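Local atomic coordinates of Non-ribosomal peptide synthetase (Streptomyces halstedii, PDB entry 3WV4), a protein that belongs to the AMP-binding enzyme family of the ANL clan and forms part of a non-ribosomal peptide synthetase. Residues 224-228 and 229-233. Numbering follows the deposited sequence.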
# COMPACT_ATOMS: atom_id res chain seq x y z
N SER A 224 2.45 7.90 9.66
CA SER A 224 3.24 7.29 10.76
C SER A 224 4.44 6.50 10.28
O SER A 224 5.55 6.56 10.84
CB SER A 224 2.32 6.41 11.62
OG SER A 224 3.03 5.78 12.65
N ILE A 225 4.23 5.70 9.26
CA ILE A 225 5.35 4.99 8.64
C ILE A 225 6.42 6.00 8.19
O ILE A 225 7.65 5.84 8.38
CB ILE A 225 4.82 4.17 7.41
CG1 ILE A 225 4.02 2.96 7.85
CG2 ILE A 225 5.98 3.74 6.58
CD1 ILE A 225 3.08 2.40 6.79
N ASN A 226 5.95 7.06 7.56
CA ASN A 226 6.87 8.04 7.01
C ASN A 226 7.58 8.84 8.07
O ASN A 226 8.75 9.19 7.88
CB ASN A 226 6.24 9.03 6.05
CG ASN A 226 7.31 9.69 5.21
OD1 ASN A 226 8.29 9.07 4.83
ND2 ASN A 226 7.22 10.95 5.07
N ALA A 227 6.96 9.03 9.23
CA ALA A 227 7.67 9.70 10.37
C ALA A 227 8.89 8.87 10.76
O ALA A 227 9.87 9.39 11.26
CB ALA A 227 6.75 9.84 11.56
N VAL A 228 8.82 7.55 10.59
CA VAL A 228 10.00 6.70 10.90
C VAL A 228 10.99 6.60 9.71
O VAL A 228 12.17 6.71 9.88
CB VAL A 228 9.64 5.27 11.37
CG1 VAL A 228 10.86 4.59 11.94
CG2 VAL A 228 8.57 5.24 12.41
N LEU A 229 10.49 6.45 8.49
CA LEU A 229 11.33 6.17 7.35
C LEU A 229 11.86 7.41 6.66
O LEU A 229 12.93 7.37 6.11
CB LEU A 229 10.54 5.37 6.30
CG LEU A 229 10.11 3.94 6.67
CD1 LEU A 229 9.44 3.20 5.49
CD2 LEU A 229 11.30 3.15 7.22
N GLY A 230 11.10 8.49 6.67
CA GLY A 230 11.61 9.81 6.23
C GLY A 230 11.75 9.93 4.75
O GLY A 230 12.78 10.37 4.28
N TYR A 231 10.77 9.46 3.97
CA TYR A 231 10.78 9.78 2.53
C TYR A 231 10.67 11.30 2.41
O TYR A 231 10.10 11.92 3.27
CB TYR A 231 9.61 9.17 1.75
CG TYR A 231 9.66 7.68 1.48
CD1 TYR A 231 9.47 6.78 2.52
CD2 TYR A 231 9.75 7.16 0.20
CE1 TYR A 231 9.41 5.43 2.32
CE2 TYR A 231 9.72 5.74 -0.02
CZ TYR A 231 9.52 4.89 1.05
OH TYR A 231 9.51 3.44 0.95
N HIS A 232 11.25 11.86 1.37
CA HIS A 232 11.15 13.31 1.13
C HIS A 232 11.03 13.58 -0.38
O HIS A 232 11.12 12.66 -1.20
CB HIS A 232 12.29 14.07 1.78
CG HIS A 232 13.64 13.61 1.36
ND1 HIS A 232 14.21 13.99 0.16
CD2 HIS A 232 14.54 12.80 1.97
CE1 HIS A 232 15.41 13.44 0.05
NE2 HIS A 232 15.63 12.70 1.12
N ALA A 233 10.80 14.85 -0.70
CA ALA A 233 10.39 15.25 -2.04
C ALA A 233 11.41 14.94 -3.11
O ALA A 233 11.06 14.78 -4.24
CB ALA A 233 10.03 16.75 -2.06
O HOH W 1 9.40 13.61 4.98
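Asn226 turns the OD1 end of its side-chain amide to the backbone N of Tyr231, five residues on, where the helix of residues 215-229 gives way to a loop. With CG anti to the backbone N (chi1 -162°), the amide stands out from the flank of the last turn, where the chain leaving Gly230 passes it. OD1 accepts the N-H of Tyr231 on a lone pair in the amide plane, and OD1 to N is 2.7 Å, although the bond is bent. A carboxamide suits this place because OD1 can take the N-H while ND2 donates, only weakly, to a water that itself donates to Tyr231 O at 2.5 Å. The same OD1 approaches the edge of the phenol ring, 3.5 Å from Tyr231 CD1, with the amide and ring planes 54° apart.

The backbone of Asn226 is gripped as well. Its O accepts from Gly230 N at 2.7 Å, while the preceding turn closes through Leu229 N to Ile225 O at 2.9 Å. Gly230 leaves the helix with positive phi (75°), a region glycine enters at little cost, since it has no CB to strain against its own backbone.

On the inward side Ile225 and Leu229, one turn apart, point the same way and touch through CG2 and CD1 at 3.7 Å. Leu229 CD1 also lies in the plane of the Tyr231 ring at its edge, so the apolar row runs on past the turn. Branched aliphatic chains and a broad ring suit this buried face, which packs on Ile254 of helix 246-258 and on strands 349-350 and 311-314. Gly230 O is bound by Arg310. Together these features make a glycine-terminated helix C-cap of the alpha-L type, with an asparagine side chain receiving the first N-H beyond the glycine.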